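Local structure of Cobalt/magnesium transport protein CorA (Methanocaldococcus jannaschii, 4EGW) at residues A[101-106]-A[170-175]; A[115-120]-A[124-129]; A[181-186]-A[196-201]; A[215-220]-A[244-249]. The protein mediates the influx of magnesium ions as a homopentamer that alternates between open and closed states and is activated by low cytoplasmic magnesium. All blocks are in the same frame, centred on the assembly; numbering follows the deposited sequence.

Contact 1 of 4, residues A[101-106]-A[170-175]; sequences KAPLFE and SRILMN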
loop_
_atom_site.group_PDB
_atom_site.type_symbol
_atom_site.label_atom_id
_atom_site.label_comp_id
_atom_site.label_asym_id
_atom_site.label_seq_id
_atom_site.Cartn_x
_atom_site.Cartn_y
_atom_site.Cartn_z
ATOM N N LYS A 101 16.087 -4.320 -5.086
ATOM C CA LYS A 101 15.205 -5.415 -5.478
ATOM C C LYS A 101 13.744 -4.999 -5.435
ATOM O O LYS A 101 13.216 -4.624 -4.387
ATOM C CB LYS A 101 15.412 -6.642 -4.591
ATOM C CG LYS A 101 16.655 -7.442 -4.923
ATOM C CD LYS A 101 16.419 -8.473 -6.011
ATOM C CE LYS A 101 17.721 -9.109 -6.387
ATOM N NZ LYS A 101 17.483 -10.112 -7.447
ATOM N N ALA A 102 13.094 -5.093 -6.584
ATOM C CA ALA A 102 11.698 -4.758 -6.696
ATOM C C ALA A 102 10.926 -6.011 -7.086
ATOM O O ALA A 102 11.457 -6.887 -7.773
ATOM C CB ALA A 102 11.525 -3.696 -7.736
ATOM N N PRO A 103 9.668 -6.107 -6.640
ATOM C CA PRO A 103 8.816 -7.239 -7.011
ATOM C C PRO A 103 8.735 -7.409 -8.536
ATOM O O PRO A 103 8.755 -6.435 -9.281
ATOM C CB PRO A 103 7.446 -6.844 -6.432
ATOM C CG PRO A 103 7.760 -5.902 -5.324
ATOM C CD PRO A 103 8.937 -5.113 -5.831
ATOM N N LEU A 104 8.657 -8.654 -8.986
ATOM C CA LEU A 104 8.594 -8.980 -10.404
ATOM C C LEU A 104 7.404 -9.897 -10.590
ATOM O O LEU A 104 7.224 -10.861 -9.846
ATOM C CB LEU A 104 9.866 -9.700 -10.828
ATOM C CG LEU A 104 9.869 -10.340 -12.212
ATOM C CD1 LEU A 104 9.628 -9.299 -13.274
ATOM C CD2 LEU A 104 11.177 -11.096 -12.470
ATOM N N PHE A 105 6.584 -9.609 -11.583
ATOM C CA PHE A 105 5.323 -10.318 -11.709
ATOM C C PHE A 105 5.332 -11.256 -12.908
ATOM O O PHE A 105 5.908 -10.951 -13.953
ATOM C CB PHE A 105 4.171 -9.322 -11.781
ATOM C CG PHE A 105 4.369 -8.103 -10.906
ATOM C CD1 PHE A 105 5.407 -7.209 -11.154
ATOM C CD2 PHE A 105 3.515 -7.841 -9.852
ATOM C CE1 PHE A 105 5.590 -6.089 -10.359
ATOM C CE2 PHE A 105 3.691 -6.716 -9.062
ATOM C CZ PHE A 105 4.729 -5.844 -9.312
ATOM N N GLU A 106 4.724 -12.419 -12.716
ATOM C CA GLU A 106 4.673 -13.472 -13.718
ATOM C C GLU A 106 3.477 -14.326 -13.343
ATOM O O GLU A 106 2.678 -13.934 -12.492
ATOM C CB GLU A 106 5.942 -14.328 -13.664
ATOM C CG GLU A 106 7.232 -13.547 -13.428
ATOM C CD GLU A 106 8.211 -14.281 -12.523
ATOM O OE1 GLU A 106 8.116 -15.524 -12.420
ATOM O OE2 GLU A 106 9.070 -13.606 -11.911
ATOM N N SER A 170 4.629 -4.428 -0.244
ATOM C CA SER A 170 3.624 -4.376 0.815
ATOM C C SER A 170 2.254 -4.717 0.271
ATOM O O SER A 170 1.417 -5.297 0.961
ATOM C CB SER A 170 3.580 -2.999 1.471
ATOM O OG SER A 170 2.642 -3.010 2.532
ATOM N N ARG A 171 2.027 -4.353 -0.979
ATOM C CA ARG A 171 0.762 -4.657 -1.613
ATOM C C ARG A 171 0.594 -6.165 -1.741
ATOM O O ARG A 171 -0.468 -6.716 -1.468
ATOM C CB ARG A 171 0.715 -4.012 -2.992
ATOM C CG ARG A 171 -0.642 -4.099 -3.652
ATOM C CD ARG A 171 -0.674 -5.146 -4.756
ATOM N NE ARG A 171 0.152 -4.764 -5.898
ATOM C CZ ARG A 171 -0.210 -4.919 -7.170
ATOM N NH1 ARG A 171 -1.393 -5.442 -7.472
ATOM N NH2 ARG A 171 0.612 -4.544 -8.143
ATOM N N ILE A 172 1.662 -6.830 -2.152
ATOM C CA ILE A 172 1.605 -8.240 -2.481
ATOM C C ILE A 172 1.594 -9.124 -1.238
ATOM O O ILE A 172 0.954 -10.173 -1.218
ATOM C CB ILE A 172 2.769 -8.622 -3.397
ATOM C CG1 ILE A 172 2.794 -7.686 -4.612
ATOM C CG2 ILE A 172 2.654 -10.072 -3.818
ATOM C CD1 ILE A 172 4.148 -7.606 -5.323
ATOM N N LEU A 173 2.299 -8.703 -0.200
ATOM C CA LEU A 173 2.227 -9.411 1.069
ATOM C C LEU A 173 0.787 -9.432 1.584
ATOM O O LEU A 173 0.212 -10.494 1.844
ATOM C CB LEU A 173 3.148 -8.756 2.096
ATOM C CG LEU A 173 4.655 -8.880 1.846
ATOM C CD1 LEU A 173 5.361 -7.608 2.233
ATOM C CD2 LEU A 173 5.225 -10.080 2.599
ATOM N N MET A 174 0.188 -8.259 1.730
ATOM C CA MET A 174 -1.154 -8.232 2.275
ATOM C C MET A 174 -2.031 -9.093 1.368
ATOM O O MET A 174 -2.926 -9.797 1.831
ATOM C CB MET A 174 -1.648 -6.793 2.419
ATOM C CG MET A 174 -0.591 -5.874 3.043
ATOM S SD MET A 174 -1.217 -4.323 3.718
ATOM C CE MET A 174 -2.215 -3.724 2.354
ATOM N N ASN A 175 -1.730 -9.064 0.074
ATOM C CA ASN A 175 -2.391 -9.925 -0.901
ATOM C C ASN A 175 -2.076 -11.400 -0.695
ATOM O O ASN A 175 -2.970 -12.232 -0.560
ATOM C CB ASN A 175 -1.966 -9.532 -2.311
ATOM C CG ASN A 175 -2.877 -8.485 -2.934
ATOM O OD1 ASN A 175 -3.845 -8.032 -2.316
ATOM N ND2 ASN A 175 -2.566 -8.094 -4.171
#

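Contact 2 of 4, residues A[115-120]-A[124-129]; sequences GIYIKN and LTIHSD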
loop_
_atom_site.group_PDB
_atom_site.type_symbol
_atom_site.label_atom_id
_atom_site.label_comp_id
_atom_site.label_asym_id
_atom_site.label_seq_id
_atom_site.Cartn_x
_atom_site.Cartn_y
_atom_site.Cartn_z
ATOM N N GLY A 115 19.243 -1.057 -11.299
ATOM C CA GLY A 115 20.234 -0.073 -10.939
ATOM C C GLY A 115 19.638 1.318 -10.937
ATOM O O GLY A 115 18.835 1.678 -11.809
ATOM N N ILE A 116 20.080 2.124 -9.986
ATOM C CA ILE A 116 19.704 3.518 -9.952
ATOM C C ILE A 116 20.978 4.331 -9.854
ATOM O O ILE A 116 21.659 4.301 -8.829
ATOM C CB ILE A 116 18.885 3.787 -8.703
ATOM C CG1 ILE A 116 17.568 3.020 -8.777
ATOM C CG2 ILE A 116 18.679 5.282 -8.510
ATOM C CD1 ILE A 116 16.738 3.134 -7.524
ATOM N N TYR A 117 21.298 5.080 -10.900
ATOM C CA TYR A 117 22.521 5.867 -10.880
ATOM C C TYR A 117 22.177 7.324 -10.622
ATOM O O TYR A 117 21.206 7.848 -11.166
ATOM C CB TYR A 117 23.275 5.743 -12.204
ATOM C CG TYR A 117 23.659 4.333 -12.604
ATOM C CD1 TYR A 117 22.693 3.359 -12.797
ATOM C CD2 TYR A 117 24.985 3.987 -12.825
ATOM C CE1 TYR A 117 23.030 2.078 -13.181
ATOM C CE2 TYR A 117 25.338 2.706 -13.213
ATOM C CZ TYR A 117 24.353 1.754 -13.391
ATOM O OH TYR A 117 24.684 0.465 -13.769
ATOM N N ILE A 118 22.964 7.987 -9.793
ATOM C CA ILE A 118 22.751 9.409 -9.582
ATOM C C ILE A 118 23.965 10.225 -9.960
ATOM O O ILE A 118 24.986 10.185 -9.282
ATOM C CB ILE A 118 22.422 9.699 -8.130
ATOM C CG1 ILE A 118 21.119 8.993 -7.767
ATOM C CG2 ILE A 118 22.341 11.191 -7.907
ATOM C CD1 ILE A 118 20.620 9.327 -6.404
ATOM N N LYS A 119 23.834 10.996 -11.027
ATOM C CA LYS A 119 24.935 11.822 -11.497
ATOM C C LYS A 119 24.507 13.281 -11.463
ATOM O O LYS A 119 23.629 13.704 -12.223
ATOM C CB LYS A 119 25.339 11.406 -12.913
ATOM C CG LYS A 119 26.752 11.801 -13.283
ATOM C CD LYS A 119 27.160 11.241 -14.633
ATOM C CE LYS A 119 28.255 12.080 -15.227
ATOM N NZ LYS A 119 28.433 11.755 -16.657
ATOM N N ASN A 120 25.126 14.046 -10.569
ATOM C CA ASN A 120 24.739 15.434 -10.381
ATOM C C ASN A 120 23.246 15.492 -10.164
ATOM O O ASN A 120 22.725 14.944 -9.191
ATOM C CB ASN A 120 25.119 16.260 -11.593
ATOM C CG ASN A 120 26.448 15.852 -12.161
ATOM O OD1 ASN A 120 26.528 15.379 -13.296
ATOM N ND2 ASN A 120 27.507 16.010 -11.368
ATOM N N LEU A 124 18.978 8.291 -12.812
ATOM C CA LEU A 124 18.672 7.307 -13.832
ATOM C C LEU A 124 18.283 6.002 -13.162
ATOM O O LEU A 124 19.028 5.483 -12.333
ATOM C CB LEU A 124 19.876 7.077 -14.752
ATOM C CG LEU A 124 19.839 5.801 -15.617
ATOM C CD1 LEU A 124 18.681 5.799 -16.591
ATOM C CD2 LEU A 124 21.152 5.550 -16.378
ATOM N N THR A 125 17.106 5.493 -13.514
ATOM C CA THR A 125 16.652 4.185 -13.060
ATOM C C THR A 125 16.745 3.238 -14.221
ATOM O O THR A 125 16.066 3.415 -15.227
ATOM C CB THR A 125 15.181 4.188 -12.654
ATOM O OG1 THR A 125 14.387 4.641 -13.761
ATOM C CG2 THR A 125 14.951 5.092 -11.457
ATOM N N ILE A 126 17.578 2.222 -14.083
ATOM C CA ILE A 126 17.780 1.292 -15.173
ATOM C C ILE A 126 17.386 -0.133 -14.769
ATOM O O ILE A 126 17.842 -0.662 -13.744
ATOM C CB ILE A 126 19.232 1.360 -15.682
ATOM C CG1 ILE A 126 19.405 0.481 -16.917
ATOM C CG2 ILE A 126 20.217 0.992 -14.578
ATOM C CD1 ILE A 126 19.901 1.253 -18.117
ATOM N N HIS A 127 16.511 -0.736 -15.569
ATOM C CA HIS A 127 16.040 -2.077 -15.280
ATOM C C HIS A 127 15.824 -2.901 -16.533
ATOM O O HIS A 127 15.330 -2.396 -17.538
ATOM C CB HIS A 127 14.762 -2.036 -14.437
ATOM C CG HIS A 127 13.682 -1.160 -14.992
ATOM N ND1 HIS A 127 12.532 -1.666 -15.562
ATOM C CD2 HIS A 127 13.559 0.188 -15.035
ATOM C CE1 HIS A 127 11.755 -0.669 -15.946
ATOM N NE2 HIS A 127 12.353 0.467 -15.637
ATOM N N SER A 128 16.225 -4.167 -16.471
ATOM C CA SER A 128 15.958 -5.123 -17.537
ATOM C C SER A 128 14.549 -5.714 -17.483
ATOM O O SER A 128 14.005 -6.137 -18.505
ATOM C CB SER A 128 17.000 -6.235 -17.530
ATOM O OG SER A 128 18.287 -5.708 -17.807
ATOM N N ASP A 129 13.971 -5.774 -16.289
ATOM C CA ASP A 129 12.601 -6.258 -16.133
ATOM C C ASP A 129 11.692 -5.079 -15.826
ATOM O O ASP A 129 12.122 -4.098 -15.221
ATOM C CB ASP A 129 12.497 -7.304 -15.014
ATOM C CG ASP A 129 12.553 -8.737 -15.533
ATOM O OD1 ASP A 129 12.134 -8.986 -16.681
ATOM O OD2 ASP A 129 13.010 -9.624 -14.782
#

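Contact 3 of 4, residues A[181-186]-A[196-201]; sequences EELEDK and MEKILG. With BU1 (1,4-butanediol), chain G.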
loop_
_atom_site.group_PDB
_atom_site.type_symbol
_atom_site.label_atom_id
_atom_site.label_comp_id
_atom_site.label_asym_id
_atom_site.label_seq_id
_atom_site.Cartn_x
_atom_site.Cartn_y
_atom_site.Cartn_z
ATOM N N GLU A 181 -5.273 -17.280 3.984
ATOM C CA GLU A 181 -6.590 -17.506 4.561
ATOM C C GLU A 181 -7.410 -18.432 3.652
ATOM O O GLU A 181 -8.052 -19.375 4.129
ATOM C CB GLU A 181 -7.322 -16.180 4.823
ATOM C CG GLU A 181 -6.959 -15.485 6.151
ATOM C CD GLU A 181 -7.659 -16.090 7.382
ATOM O OE1 GLU A 181 -8.901 -15.965 7.499
ATOM O OE2 GLU A 181 -6.963 -16.681 8.243
ATOM N N GLU A 182 -7.367 -18.170 2.344
ATOM C CA GLU A 182 -8.087 -18.995 1.366
ATOM C C GLU A 182 -7.507 -20.403 1.307
ATOM O O GLU A 182 -8.198 -21.354 0.936
ATOM C CB GLU A 182 -8.074 -18.361 -0.039
ATOM C CG GLU A 182 -9.088 -17.225 -0.258
ATOM C CD GLU A 182 -9.413 -16.979 -1.734
ATOM O OE1 GLU A 182 -9.347 -17.943 -2.531
ATOM O OE2 GLU A 182 -9.736 -15.822 -2.097
ATOM N N LEU A 183 -6.236 -20.527 1.677
ATOM C CA LEU A 183 -5.559 -21.814 1.656
ATOM C C LEU A 183 -5.952 -22.672 2.852
ATOM O O LEU A 183 -6.045 -23.890 2.737
ATOM C CB LEU A 183 -4.043 -21.627 1.599
ATOM C CG LEU A 183 -3.318 -22.711 0.802
ATOM C CD1 LEU A 183 -4.272 -23.415 -0.165
ATOM C CD2 LEU A 183 -2.119 -22.126 0.065
ATOM N N GLU A 184 -6.194 -22.034 3.993
ATOM C CA GLU A 184 -6.588 -22.756 5.204
ATOM C C GLU A 184 -7.818 -23.647 5.000
ATOM O O GLU A 184 -7.901 -24.751 5.555
ATOM C CB GLU A 184 -6.792 -21.788 6.375
ATOM C CG GLU A 184 -5.475 -21.310 6.973
ATOM C CD GLU A 184 -5.651 -20.344 8.131
ATOM O OE1 GLU A 184 -6.807 -19.975 8.437
ATOM O OE2 GLU A 184 -4.627 -19.952 8.734
ATOM N N ASP A 185 -8.766 -23.172 4.197
ATOM C CA ASP A 185 -9.955 -23.957 3.892
ATOM C C ASP A 185 -9.626 -25.133 2.982
ATOM O O ASP A 185 -10.056 -26.260 3.233
ATOM C CB ASP A 185 -11.030 -23.083 3.248
ATOM C CG ASP A 185 -11.807 -22.277 4.262
ATOM O OD1 ASP A 185 -11.312 -22.121 5.401
ATOM O OD2 ASP A 185 -12.911 -21.801 3.914
ATOM N N LYS A 186 -8.825 -24.880 1.951
ATOM C CA LYS A 186 -8.561 -25.886 0.926
ATOM C C LYS A 186 -8.043 -27.172 1.589
ATOM O O LYS A 186 -8.080 -28.259 1.001
ATOM C CB LYS A 186 -7.561 -25.342 -0.108
ATOM C CG LYS A 186 -7.706 -25.924 -1.524
ATOM C CD LYS A 186 -6.840 -25.160 -2.537
ATOM C CE LYS A 186 -7.004 -25.687 -3.966
ATOM N NZ LYS A 186 -6.303 -26.984 -4.201
ATOM N N MET A 196 -0.425 -28.213 -1.916
ATOM C CA MET A 196 1.006 -28.374 -1.698
ATOM C C MET A 196 1.859 -27.577 -2.686
ATOM O O MET A 196 2.827 -26.929 -2.295
ATOM C CB MET A 196 1.364 -29.849 -1.796
ATOM C CG MET A 196 2.837 -30.117 -1.972
ATOM S SD MET A 196 3.118 -31.751 -2.678
ATOM C CE MET A 196 2.258 -32.783 -1.493
ATOM N N GLU A 197 1.511 -27.626 -3.966
ATOM C CA GLU A 197 2.267 -26.876 -4.959
ATOM C C GLU A 197 2.005 -25.384 -4.806
ATOM O O GLU A 197 2.935 -24.570 -4.859
ATOM C CB GLU A 197 1.935 -27.337 -6.375
ATOM C CG GLU A 197 3.142 -27.350 -7.306
ATOM C CD GLU A 197 4.199 -28.367 -6.888
ATOM O OE1 GLU A 197 5.321 -28.332 -7.442
ATOM O OE2 GLU A 197 3.908 -29.207 -6.008
ATOM N N LYS A 198 0.740 -25.023 -4.604
ATOM C CA LYS A 198 0.405 -23.637 -4.324
ATOM C C LYS A 198 1.190 -23.173 -3.112
ATOM O O LYS A 198 1.607 -22.019 -3.040
ATOM C CB LYS A 198 -1.094 -23.466 -4.081
ATOM C CG LYS A 198 -1.540 -22.005 -3.880
ATOM C CD LYS A 198 -1.071 -21.078 -5.017
ATOM C CE LYS A 198 -1.634 -21.483 -6.392
ATOM N NZ LYS A 198 -1.068 -20.676 -7.526
ATOM N N ILE A 199 1.384 -24.082 -2.159
ATOM C CA ILE A 199 2.173 -23.784 -0.967
ATOM C C ILE A 199 3.621 -23.538 -1.355
ATOM O O ILE A 199 4.208 -22.510 -1.008
ATOM C CB ILE A 199 2.143 -24.925 0.073
ATOM C CG1 ILE A 199 0.722 -25.221 0.533
ATOM C CG2 ILE A 199 2.957 -24.545 1.287
ATOM C CD1 ILE A 199 0.684 -26.118 1.741
ATOM N N LEU A 200 4.198 -24.491 -2.078
ATOM C CA LEU A 200 5.569 -24.340 -2.536
ATOM C C LEU A 200 5.689 -23.111 -3.424
ATOM O O LEU A 200 6.759 -22.508 -3.513
ATOM C CB LEU A 200 6.025 -25.575 -3.303
ATOM C CG LEU A 200 5.993 -26.892 -2.538
ATOM C CD1 LEU A 200 6.598 -27.990 -3.397
ATOM C CD2 LEU A 200 6.741 -26.759 -1.227
ATOM N N GLY A 201 4.585 -22.741 -4.077
ATOM C CA GLY A 201 4.564 -21.565 -4.930
ATOM C C GLY A 201 4.684 -20.269 -4.150
ATOM O O GLY A 201 5.509 -19.412 -4.477
HETATM C C1 BU1 G . -2.973 -16.483 8.172
HETATM C C2 BU1 G . -2.387 -15.196 8.634
HETATM C C3 BU1 G . -0.930 -14.960 8.414
HETATM C C4 BU1 G . -0.432 -13.598 8.759
HETATM O O5 BU1 G . -3.301 -16.587 6.837
HETATM O O6 BU1 G . -1.387 -12.610 8.939
#

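Contact 4 of 4, residues A[215-220]-A[244-249]; sequences ANRDVL and YDTLQL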
loop_
_atom_site.group_PDB
_atom_site.type_symbol
_atom_site.label_atom_id
_atom_site.label_comp_id
_atom_site.label_asym_id
_atom_site.label_seq_id
_atom_site.Cartn_x
_atom_site.Cartn_y
_atom_site.Cartn_z
ATOM N N ALA A 215 18.043 -7.440 1.554
ATOM C CA ALA A 215 19.049 -6.712 0.785
ATOM C C ALA A 215 18.675 -5.242 0.545
ATOM O O ALA A 215 19.544 -4.363 0.549
ATOM C CB ALA A 215 19.304 -7.421 -0.530
ATOM N N ASN A 216 17.386 -4.987 0.320
ATOM C CA ASN A 216 16.870 -3.628 0.252
ATOM C C ASN A 216 17.097 -2.936 1.577
ATOM O O ASN A 216 17.568 -1.802 1.630
ATOM C CB ASN A 216 15.369 -3.645 -0.006
ATOM C CG ASN A 216 15.022 -3.833 -1.460
ATOM O OD1 ASN A 216 15.899 -4.032 -2.299
ATOM N ND2 ASN A 216 13.724 -3.773 -1.771
ATOM N N ARG A 217 16.750 -3.648 2.647
ATOM C CA ARG A 217 16.772 -3.117 4.002
ATOM C C ARG A 217 18.086 -2.442 4.309
ATOM O O ARG A 217 18.127 -1.310 4.787
ATOM C CB ARG A 217 16.570 -4.248 5.000
ATOM C CG ARG A 217 16.686 -3.805 6.451
ATOM C CD ARG A 217 16.798 -5.011 7.364
ATOM N NE ARG A 217 18.045 -5.726 7.117
ATOM C CZ ARG A 217 18.284 -6.972 7.506
ATOM N NH1 ARG A 217 17.352 -7.656 8.159
ATOM N NH2 ARG A 217 19.455 -7.537 7.240
ATOM N N ASP A 218 19.166 -3.158 4.034
ATOM C CA ASP A 218 20.500 -2.652 4.299
ATOM C C ASP A 218 20.780 -1.422 3.445
ATOM O O ASP A 218 21.252 -0.413 3.954
ATOM C CB ASP A 218 21.541 -3.750 4.079
ATOM C CG ASP A 218 21.461 -4.846 5.139
ATOM O OD1 ASP A 218 21.174 -4.519 6.316
ATOM O OD2 ASP A 218 21.679 -6.032 4.801
ATOM N N VAL A 219 20.448 -1.491 2.159
ATOM C CA VAL A 219 20.577 -0.331 1.293
ATOM C C VAL A 219 19.963 0.878 1.993
ATOM O O VAL A 219 20.597 1.925 2.112
ATOM C CB VAL A 219 19.853 -0.555 -0.046
ATOM C CG1 VAL A 219 19.585 0.769 -0.738
ATOM C CG2 VAL A 219 20.654 -1.507 -0.942
ATOM N N LEU A 220 18.744 0.708 2.498
ATOM C CA LEU A 220 18.040 1.775 3.202
ATOM C C LEU A 220 18.701 2.147 4.530
ATOM O O LEU A 220 18.685 3.312 4.931
ATOM C CB LEU A 220 16.578 1.401 3.426
ATOM C CG LEU A 220 15.743 1.306 2.155
ATOM C CD1 LEU A 220 14.384 0.690 2.434
ATOM C CD2 LEU A 220 15.602 2.684 1.536
ATOM N N TYR A 244 11.669 1.241 8.221
ATOM C CA TYR A 244 10.701 0.654 9.158
ATOM C C TYR A 244 9.715 -0.317 8.516
ATOM O O TYR A 244 9.463 -1.417 9.029
ATOM C CB TYR A 244 9.905 1.762 9.840
ATOM C CG TYR A 244 10.662 2.505 10.915
ATOM C CD1 TYR A 244 11.740 1.920 11.574
ATOM C CD2 TYR A 244 10.289 3.794 11.284
ATOM C CE1 TYR A 244 12.427 2.605 12.567
ATOM C CE2 TYR A 244 10.968 4.482 12.274
ATOM C CZ TYR A 244 12.035 3.884 12.911
ATOM O OH TYR A 244 12.708 4.577 13.895
ATOM N N ASP A 245 9.135 0.104 7.403
ATOM C CA ASP A 245 8.137 -0.710 6.739
ATOM C C ASP A 245 8.787 -1.912 6.090
ATOM O O ASP A 245 8.213 -3.005 6.078
ATOM C CB ASP A 245 7.401 0.136 5.725
ATOM C CG ASP A 245 6.987 1.462 6.307
ATOM O OD1 ASP A 245 6.763 1.514 7.539
ATOM O OD2 ASP A 245 6.903 2.450 5.550
ATOM N N THR A 246 9.993 -1.701 5.566
ATOM C CA THR A 246 10.805 -2.785 5.031
ATOM C C THR A 246 10.948 -3.883 6.075
ATOM O O THR A 246 10.757 -5.066 5.783
ATOM C CB THR A 246 12.209 -2.300 4.660
ATOM O OG1 THR A 246 12.109 -1.173 3.785
ATOM C CG2 THR A 246 13.003 -3.416 3.977
ATOM N N LEU A 247 11.290 -3.476 7.293
ATOM C CA LEU A 247 11.351 -4.393 8.419
ATOM C C LEU A 247 9.989 -5.031 8.711
ATOM O O LEU A 247 9.921 -6.239 8.989
ATOM C CB LEU A 247 11.922 -3.702 9.658
ATOM C CG LEU A 247 13.453 -3.640 9.713
ATOM C CD1 LEU A 247 13.900 -2.607 10.717
ATOM C CD2 LEU A 247 14.066 -4.996 10.032
ATOM N N GLN A 248 8.912 -4.244 8.643
ATOM C CA GLN A 248 7.578 -4.835 8.749
ATOM C C GLN A 248 7.444 -5.956 7.719
ATOM O O GLN A 248 7.075 -7.088 8.058
ATOM C CB GLN A 248 6.485 -3.802 8.488
ATOM C CG GLN A 248 5.988 -3.055 9.697
ATOM C CD GLN A 248 5.049 -1.922 9.312
ATOM O OE1 GLN A 248 4.159 -2.090 8.473
ATOM N NE2 GLN A 248 5.259 -0.752 9.906
ATOM N N LEU A 249 7.744 -5.624 6.462
ATOM C CA LEU A 249 7.518 -6.532 5.345
ATOM C C LEU A 249 8.312 -7.796 5.543
ATOM O O LEU A 249 7.821 -8.908 5.351
ATOM C CB LEU A 249 7.939 -5.877 4.036
ATOM C CG LEU A 249 7.211 -4.577 3.747
ATOM C CD1 LEU A 249 7.666 -4.031 2.430
ATOM C CD2 LEU A 249 5.758 -4.863 3.722
#

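Contact 1 of 4, residues A[101-106]-A[170-175]
Pro103 near the end of strand 96-104 and Phe105 just beyond it meet Arg171 and Ile172 on one turn of the long helix 156-186. This is packing of a sheet strand and the residue that follows it against the long helix, next to the contact with the second subunit. The apolar part centres on a single methyl. Ile172 CD1 lies 3.6 Å from Pro103 CB and 3.9 Å from Phe105 CE2, so the tip of the isoleucine is shared by the pyrrolidine ring and the aromatic ring. CG1 of Ile172 stands anti to its own carbonyl carbon (chi1 -53°) and the chain runs on extended, which carries CD1 outward to the strand.

The second contact involves a charged group but is loose. Arg171 NH2 comes within 3.9 Å of Phe105 CE2, but the guanidinium meets the ring obliquely, the planes 44° apart; this is van der Waals contact beside a charge. The chain of Arg171 is bent at chi2 and chi3, and its other terminal nitrogen, NH1, forms a salt bridge with Asp178 of the second subunit and a hydrogen bond to Asn175 of that subunit. One guanidinium thus touches Phe105 beyond the strand and reaches into the subunit interface.

Around this point strand 96-104 pairs with strand 110-119 through Ala102 and Leu104, Pro103 also rests on Ile165 and Tyr169 of helix 156-186, and Leu173 packs on Leu249 of helix 233-270.

Contact 2 of 4, residues A[115-120]-A[124-129]
Tyr117, Leu124 and Ile126 make up most of this pairing, in which strands 110-119 and 122-127 form an antiparallel beta hairpin inside the mixed sheet of the domain. All three side chains lie on the same face of the sheet.

Tyr117 faces Leu124 in a hydrogen-bonded pair. Its N donates to Leu124 O at 2.7 Å, in the carbonyl plane, and Leu124 N returns a straighter bond to Tyr117 O, 2.8 Å long with 169° at the hydrogen. With CG anti to the carbonyl carbon (chi1 -58°), the ring of Tyr117 leans back over Gly115, and its edge reaches Ile126. There CE1 is 3.3 Å from Ile126 CG2, a close approach, while the ring hydroxyl is tied to Asp76 O and Gly80 N of helix 74-80.

Ile126 is paired with Gly115, and its N makes a nearly linear bond to Gly115 O at 2.7 Å; the reverse bond, from Gly115 N to Ile126 O, is weak. The absence of a side chain on Gly115 leaves the place beside Ile126 CG2 to the tyrosine ring.

Between these pairs, Ile116 and Thr125 form a non-hydrogen-bonded pair whose side chains lie on the other face, toward helix 156-186. Between the strands, Ile116 CA approaches Leu124 O at 3.2 Å in a CA-H...O contact.

The chemistry is therefore divided: backbone bonds fix the register, while the apolar contact of tyrosine and isoleucine lies on one face, with the tyrosine's polar end bonded beyond the hairpin.

Contact 3 of 4, residues A[181-186]-A[196-201]
Leu183 reaches across to Lys198 and Ile199 where helices 156-186 and 193-225 come together beside their connecting loop, a helical hairpin in the long helical part of the CorA soluble domain. Leu183 points from the first helix toward the second, and one of its methyls, CD2, does the touching. Lys198 starts out toward Leu183 as well, but only its aliphatic stem takes part: with CG anti to the backbone N (chi1 -176°) and bends at chi2 and chi3, the chain turns and carries the ammonium end away. The leucine and lysine chains lie at a slant to each other. Ile199 leaves its helix to the flank, and CG1 then swings closer, so CD2 of Leu183 has the lysine stem and the isoleucine branch as its neighbours on the other segment. Met263 and Thr267 of helix 233-270 pack alongside, on Leu183 and Ile199 respectively.

Lys186, three residues on, forms salt bridges with Asp192 and Glu194 across the loop. A bound 1,4-butanediol lies by Glu181 and Glu184, its O5 3.5 Å from Glu181 N. Across the hairpin itself, Leu183 CD2 is 4.0 Å from Lys198 CG and 4.2 Å from Ile199 CG1.

Contact 4 of 4, residues A[215-220]-A[244-249]
This is antiparallel helix-to-helix packing between helices 193-225 and 233-270, the last two helices of the soluble domain, whose short segments run at 163° to each other with axes 9.5 Å apart. Thr246 is the central side chain and points at the other helix. Its methyl CG2 sits over the backbone of Arg217, 3.8 Å from both CA and CB, where the two segments come nearest. That methyl is directed across because it lies anti to the backbone N, leaving OG1 beside that nitrogen (chi1 -54°).

On one side of this point the aliphatic part of Arg217 meets Leu247, CD against CD2 at 3.8 Å, the two chains slanting past each other. The arginine bends at chi3, about CG-CD, and its NE makes a weak hydrogen bond, 3.4 Å long, to Asp218 OD1 as part of a salt bridge within its own helix. On the other side Leu220 points in and its CD1 rests against Thr246 OG1. Leu220 also touches Phe239 and Leu242.

The hydroxyl of Thr246 bonds to Leu242 O in its own helix, and Arg217 has Asp218 as a weakly bonded partner; what crosses between the two segments is therefore van der Waals packing, mostly of aliphatic groups, with the threonine oxygen against a leucine methyl.

In the fold
After the first strands and helices, the chain reaches strand 96-104, which opens contact 1. Contact 2 then opens and closes locally, as the hairpin of strands 110-119 and 122-127, before contact 1 is completed on helix 156-186, so the hairpin lies wholly within the larger loop. Contacts 3 and 4 follow in series: the first closes the loop between helices 156-186 and 193-225, the second joins helix 193-225 to helix 233-270. None of the loops cross. Contact 1 ties sheet to helices and touches contact 4 through Lys101 O and Asn216 ND2, a probable hydrogen bond. Contacts 2 and 3, 37 Å apart between centres, lie on opposite sides of the chain's centre.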